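Local coordinates for YueI protein (Bacillus subtilis, PDB 2OHW) that is of unknown function, a small single-chain bacterial protein of the DUF1694 family built from a four-stranded mixed sheet flanked by helices, at residues Gln45-Lys50 with Tyr75-Ser80; His57-Ser62 with Ile82-Arg87. All coordinates share one frame; numbering follows the deposited sequence.

From the N terminus, strand 37-42 runs into helix 43-46, whose end and following turn meet the N-terminal part of helix 75-87 in interaction 1, closing a loop across 24 intervening residues. Helix 53-60 comes next and makes interaction 2 with the later turns of that same helix, with 19 residues between the segments. Since 57-62 falls within the first loop and 82-87 beyond it, the two closures cross. Helix 75-87 is thus contacted by two consecutive helices of the chain. The centres of the two contacts lie about 15 Å apart, and they touch where Tyr-75 packs on Ile-82.

Interaction 1: Gln45-Lys50 with Tyr75-Ser80; sequences QVLRSK and YQSYSS
Leu-47 and Val-46 bring methyl groups up to Ser-77 of helix 75-87. The Leu-47 side chain starts off away from that helix, but with CG anti to its carbonyl carbon (chi1 -69°) the branch swings back, and CD2 comes to 3.3 Å from Ser-77 OG and 3.8 Å from Ser-77 CB. Val-46 sets out toward the other segment. Its CG1, beside the carbonyl carbon and anti to N (chi1 173°), lies against the Ser-77 carbonyl, 3.4 Å from O, and at 4.2 Å from the CB of Tyr-78. The contact is thus apolar branch against polar backbone and hydroxyl, with no hydrogen bond bridging the segments; where the carbonyls of Val-46 and Ser-77 approach, O to O at 3.3 Å, they are two acceptors that do not bond. Helix 75-87 is the connection of a beta-alpha-beta crossover between the parallel neighbours 65-70 and 92-95, and the contact joins its N-terminal part to the turn leaving helix 43-46. Here Tyr-75 O accepts from the N atoms of both Tyr-78 and Ser-79. The ring of Tyr-78 leads away from 45-50, with the CA of Tyr-75 over one face, offset toward the rim, while Leu-73 touches the side chains of both Val-46 and Tyr-78. Farther along the turn, Arg-48 folds back on its own segment: NE donates to Lys-50 O over 2.7 Å at 160°, the oxygen lying in the guanidinium plane, and NH2 adds a weak second bond. A cation-pi contact sets Arg-48 against Tyr-52.

Interaction 2: His57-Ser62 with Ile82-Arg87; sequences HELKNS and IQMASR
Met-84, which faces Leu-59 across the contact, also has its CA over one face of the Arg-87 guanidinium, 4.1 Å above the plane, as is the O of Gln-83 at 4.0 Å, both offset toward the rim; NH1 of that group forms a salt bridge to Glu-56. On the other helix, the ring of His-57 carries Asn-61 ND2 above one face, offset toward the rim, while Glu-58 OE2 lies at its edge, weakly bonded to ND1. The same Asn-61 ND2 reaches back to His-57 O (3.0 Å, 158°), closing the last turn of helix 53-60, and Ser-62 OG donates to Leu-59 O over 2.8 Å. No hydrogen bond joins the segments, and the side chains that meet are buried and apolar. Leu-59 crosses Met-84 at about a right angle, and Leu-59 CD2 leans on Ala-85 CB at 4.5 Å. Leu-59 CD1 and Met-84 CE are modelled too close for their positions to be trusted. Val-90 touches both Leu-59 and Ala-85, and Met-84 also touches Ala-55 and Glu-56 of helix 53-60. Toward the sheet, Ile-82 and Ala-85 rest on Ile-69 and Leu-67 of strand 65-70, while Glu-58 meets Val-38 and Leu-39 of strand 37-42.

Interaction 1: Gln45-Lys50 with Tyr75-Ser80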
loop_
_atom_site.group_PDB
_atom_site.type_symbol
_atom_site.label_atom_id
_atom_site.label_comp_id
_atom_site.label_asym_id
_atom_site.label_seq_id
_atom_site.Cartn_x
_atom_site.Cartn_y
_atom_site.Cartn_z
ATOM N N GLN A 45 0.357 -0.587 10.217
ATOM C CA GLN A 45 -1.065 -0.274 10.069
ATOM C C GLN A 45 -1.884 -1.518 9.740
ATOM O O GLN A 45 -2.988 -1.711 10.270
ATOM C CB GLN A 45 -1.248 0.822 9.011
ATOM C CG GLN A 45 -0.677 2.157 9.458
ATOM C CD GLN A 45 -0.808 3.218 8.374
ATOM O OE1 GLN A 45 -0.405 3.002 7.234
ATOM N NE2 GLN A 45 -1.375 4.378 8.733
ATOM N N VAL A 46 -1.382 -2.375 8.855
ATOM C CA VAL A 46 -2.159 -3.586 8.536
ATOM C C VAL A 46 -2.347 -4.453 9.796
ATOM O O VAL A 46 -3.374 -5.131 9.955
ATOM C CB VAL A 46 -1.520 -4.382 7.381
ATOM C CG1 VAL A 46 -2.227 -5.725 7.168
ATOM C CG2 VAL A 46 -1.587 -3.554 6.113
ATOM N N LEU A 47 -1.354 -4.422 10.682
ATOM C CA LEU A 47 -1.399 -5.231 11.910
ATOM C C LEU A 47 -2.355 -4.685 12.966
ATOM O O LEU A 47 -2.606 -5.356 13.977
ATOM C CB LEU A 47 0.008 -5.395 12.489
ATOM C CG LEU A 47 0.984 -6.263 11.677
ATOM C CD1 LEU A 47 2.439 -6.049 12.105
ATOM C CD2 LEU A 47 0.610 -7.743 11.691
ATOM N N ARG A 48 -2.909 -3.492 12.746
ATOM C CA ARG A 48 -3.894 -2.924 13.672
ATOM C C ARG A 48 -5.141 -3.813 13.694
ATOM O O ARG A 48 -5.621 -4.248 12.641
ATOM C CB ARG A 48 -4.250 -1.486 13.281
ATOM C CG ARG A 48 -5.065 -0.741 14.334
ATOM C CD ARG A 48 -5.525 0.625 13.834
ATOM N NE ARG A 48 -6.752 0.563 13.044
ATOM C CZ ARG A 48 -7.511 1.617 12.751
ATOM N NH1 ARG A 48 -7.176 2.826 13.178
ATOM N NH2 ARG A 48 -8.619 1.463 12.035
ATOM N N SER A 49 -5.642 -4.091 14.897
ATOM C CA SER A 49 -6.773 -5.006 15.083
ATOM C C SER A 49 -7.992 -4.625 14.242
ATOM O O SER A 49 -8.540 -5.461 13.514
ATOM C CB SER A 49 -7.142 -5.097 16.568
ATOM O OG SER A 49 -6.006 -5.461 17.335
ATOM N N LYS A 50 -8.397 -3.362 14.326
ATOM C CA LYS A 50 -9.480 -2.855 13.496
ATOM C C LYS A 50 -8.979 -2.424 12.113
ATOM O O LYS A 50 -8.065 -1.600 12.019
ATOM C CB LYS A 50 -10.190 -1.689 14.187
ATOM C CG LYS A 50 -11.587 -1.413 13.642
ATOM C CD LYS A 50 -12.563 -2.527 14.011
ATOM C CE LYS A 50 -13.852 -2.425 13.217
ATOM N NZ LYS A 50 -14.575 -3.732 13.181
ATOM N N TYR A 75 -1.647 -14.543 7.065
ATOM C CA TYR A 75 -3.042 -14.422 6.621
ATOM C C TYR A 75 -3.941 -13.666 7.566
ATOM O O TYR A 75 -4.688 -12.789 7.127
ATOM C CB TYR A 75 -3.649 -15.803 6.331
ATOM C CG TYR A 75 -5.019 -15.732 5.682
ATOM C CD1 TYR A 75 -5.156 -15.387 4.339
ATOM C CD2 TYR A 75 -6.169 -16.019 6.408
ATOM C CE1 TYR A 75 -6.405 -15.323 3.737
ATOM C CE2 TYR A 75 -7.425 -15.949 5.818
ATOM C CZ TYR A 75 -7.532 -15.598 4.484
ATOM O OH TYR A 75 -8.778 -15.534 3.890
ATOM N N GLN A 76 -3.900 -14.007 8.850
ATOM C CA GLN A 76 -4.831 -13.390 9.794
ATOM C C GLN A 76 -4.687 -11.868 9.890
ATOM O O GLN A 76 -5.623 -11.188 10.294
ATOM C CB GLN A 76 -4.718 -14.052 11.172
ATOM C CG GLN A 76 -3.436 -13.752 11.908
ATOM C CD GLN A 76 -2.294 -14.690 11.584
ATOM O OE1 GLN A 76 -2.363 -15.512 10.660
ATOM N NE2 GLN A 76 -1.212 -14.562 12.349
ATOM N N SER A 77 -3.528 -11.352 9.484
ATOM C CA SER A 77 -3.255 -9.917 9.509
ATOM C C SER A 77 -3.953 -9.153 8.393
ATOM O O SER A 77 -4.331 -7.993 8.570
ATOM C CB SER A 77 -1.740 -9.650 9.427
ATOM O OG SER A 77 -1.048 -10.298 10.491
ATOM N N TYR A 78 -4.108 -9.786 7.238
ATOM C CA TYR A 78 -4.655 -9.089 6.077
ATOM C C TYR A 78 -5.972 -9.622 5.566
ATOM O O TYR A 78 -6.552 -9.069 4.635
ATOM C CB TYR A 78 -3.645 -9.044 4.926
ATOM C CG TYR A 78 -3.155 -10.385 4.408
ATOM C CD1 TYR A 78 -3.943 -11.178 3.568
ATOM C CD2 TYR A 78 -1.885 -10.848 4.739
ATOM C CE1 TYR A 78 -3.470 -12.395 3.075
ATOM C CE2 TYR A 78 -1.413 -12.049 4.257
ATOM C CZ TYR A 78 -2.210 -12.821 3.429
ATOM O OH TYR A 78 -1.705 -14.004 2.977
ATOM N N SER A 79 -6.452 -10.713 6.151
ATOM C CA SER A 79 -7.698 -11.292 5.681
ATOM C C SER A 79 -8.897 -10.343 5.690
ATOM O O SER A 79 -9.763 -10.459 4.821
ATOM C CB SER A 79 -8.009 -12.558 6.458
ATOM O OG SER A 79 -8.043 -12.278 7.837
ATOM N N SER A 80 -8.960 -9.412 6.639
ATOM C CA SER A 80 -10.066 -8.447 6.655
ATOM C C SER A 80 -10.100 -7.620 5.367
ATOM O O SER A 80 -11.173 -7.269 4.874
ATOM C CB SER A 80 -9.941 -7.512 7.852
ATOM O OG SER A 80 -10.132 -8.224 9.058
#

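Interaction 2: His57-Ser62 with Ile82-Arg87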
loop_
_atom_site.group_PDB
_atom_site.type_symbol
_atom_site.label_atom_id
_atom_site.label_comp_id
_atom_site.label_asym_id
_atom_site.label_seq_id
_atom_site.Cartn_x
_atom_site.Cartn_y
_atom_site.Cartn_z
ATOM N N HIS A 57 -12.974 2.598 1.860
ATOM C CA HIS A 57 -13.468 3.652 0.992
ATOM C C HIS A 57 -12.860 3.590 -0.400
ATOM O O HIS A 57 -13.565 3.750 -1.410
ATOM C CB HIS A 57 -13.204 5.030 1.609
ATOM C CG HIS A 57 -13.720 6.156 0.769
ATOM N ND1 HIS A 57 -12.945 6.799 -0.169
ATOM C CD2 HIS A 57 -14.958 6.696 0.673
ATOM C CE1 HIS A 57 -13.671 7.723 -0.779
ATOM N NE2 HIS A 57 -14.897 7.673 -0.290
ATOM N N GLU A 58 -11.545 3.392 -0.459
ATOM C CA GLU A 58 -10.839 3.319 -1.729
ATOM C C GLU A 58 -11.216 2.071 -2.531
ATOM O O GLU A 58 -11.311 2.122 -3.757
ATOM C CB GLU A 58 -9.318 3.395 -1.525
ATOM C CG GLU A 58 -8.798 4.771 -1.045
ATOM C CD GLU A 58 -9.332 5.965 -1.846
ATOM O OE1 GLU A 58 -9.398 5.905 -3.100
ATOM O OE2 GLU A 58 -9.681 6.985 -1.212
ATOM N N LEU A 59 -11.424 0.947 -1.850
ATOM C CA LEU A 59 -11.876 -0.257 -2.556
ATOM C C LEU A 59 -13.295 -0.103 -3.118
ATOM O O LEU A 59 -13.599 -0.561 -4.228
ATOM C CB LEU A 59 -11.775 -1.474 -1.643
ATOM C CG LEU A 59 -10.355 -1.838 -1.236
ATOM C CD1 LEU A 59 -10.407 -2.782 -0.073
ATOM C CD2 LEU A 59 -9.585 -2.461 -2.392
ATOM N N LYS A 60 -14.145 0.555 -2.337
ATOM C CA LYS A 60 -15.543 0.785 -2.698
ATOM C C LYS A 60 -15.674 1.739 -3.887
ATOM O O LYS A 60 -16.609 1.629 -4.679
ATOM C CB LYS A 60 -16.251 1.376 -1.475
ATOM C CG LYS A 60 -17.722 1.695 -1.643
ATOM C CD LYS A 60 -18.302 2.215 -0.341
ATOM C CE LYS A 60 -19.805 2.458 -0.482
ATOM N NZ LYS A 60 -20.123 3.517 -1.488
ATOM N N ASN A 61 -14.745 2.684 -3.990
ATOM C CA ASN A 61 -14.864 3.769 -4.955
ATOM C C ASN A 61 -13.928 3.606 -6.138
ATOM O O ASN A 61 -13.791 4.490 -6.994
ATOM C CB ASN A 61 -14.719 5.096 -4.221
ATOM C CG ASN A 61 -15.996 5.472 -3.508
ATOM O OD1 ASN A 61 -16.926 5.931 -4.153
ATOM N ND2 ASN A 61 -16.072 5.235 -2.198
ATOM N N SER A 62 -13.361 2.405 -6.201
ATOM C CA SER A 62 -12.373 2.036 -7.189
ATOM C C SER A 62 -12.990 1.696 -8.531
ATOM O O SER A 62 -14.172 1.353 -8.636
ATOM C CB SER A 62 -11.612 0.815 -6.685
ATOM O OG SER A 62 -12.425 -0.351 -6.718
ATOM N N ILE A 82 -9.032 -8.581 2.438
ATOM C CA ILE A 82 -9.485 -9.442 1.341
ATOM C C ILE A 82 -11.013 -9.476 1.311
ATOM O O ILE A 82 -11.614 -9.441 0.229
ATOM C CB ILE A 82 -8.897 -10.865 1.481
ATOM C CG1 ILE A 82 -7.400 -10.837 1.128
ATOM C CG2 ILE A 82 -9.704 -11.885 0.628
ATOM C CD1 ILE A 82 -6.675 -12.190 1.276
ATOM N N GLN A 83 -11.627 -9.523 2.497
ATOM C CA GLN A 83 -13.096 -9.489 2.606
ATOM C C GLN A 83 -13.630 -8.200 2.002
ATOM O O GLN A 83 -14.625 -8.222 1.266
ATOM C CB GLN A 83 -13.547 -9.597 4.065
ATOM C CG GLN A 83 -13.059 -10.857 4.808
ATOM C CD GLN A 83 -13.805 -12.112 4.408
ATOM O OE1 GLN A 83 -15.031 -12.114 4.329
ATOM N NE2 GLN A 83 -13.071 -13.191 4.167
ATOM N N MET A 84 -12.974 -7.081 2.326
ATOM C CA MET A 84 -13.378 -5.766 1.805
ATOM C C MET A 84 -13.241 -5.750 0.289
ATOM O O MET A 84 -14.144 -5.284 -0.421
ATOM C CB MET A 84 -12.507 -4.647 2.385
ATOM C CG MET A 84 -12.593 -4.401 3.877
ATOM S SD MET A 84 -11.440 -3.049 4.397
ATOM C CE MET A 84 -10.359 -2.909 3.001
ATOM N N ALA A 85 -12.110 -6.252 -0.222
ATOM C CA ALA A 85 -11.863 -6.273 -1.669
ATOM C C ALA A 85 -12.948 -7.090 -2.381
ATOM O O ALA A 85 -13.561 -6.623 -3.342
ATOM C CB ALA A 85 -10.451 -6.814 -1.989
ATOM N N SER A 86 -13.204 -8.303 -1.909
ATOM C CA SER A 86 -14.181 -9.151 -2.576
ATOM C C SER A 86 -15.581 -8.552 -2.561
ATOM O O SER A 86 -16.329 -8.703 -3.540
ATOM C CB SER A 86 -14.139 -10.563 -1.982
ATOM O OG SER A 86 -12.868 -11.136 -2.258
ATOM N N ARG A 87 -15.909 -7.857 -1.469
ATOM C CA ARG A 87 -17.196 -7.174 -1.315
ATOM C C ARG A 87 -17.473 -6.227 -2.492
ATOM O O ARG A 87 -18.620 -6.073 -2.916
ATOM C CB ARG A 87 -17.205 -6.388 -0.001
ATOM C CG ARG A 87 -18.491 -5.623 0.339
ATOM C CD ARG A 87 -18.398 -5.048 1.761
ATOM N NE ARG A 87 -18.046 -6.091 2.729
ATOM C CZ ARG A 87 -17.248 -5.934 3.787
ATOM N NH1 ARG A 87 -16.684 -4.759 4.057
ATOM N NH2 ARG A 87 -17.005 -6.969 4.577
#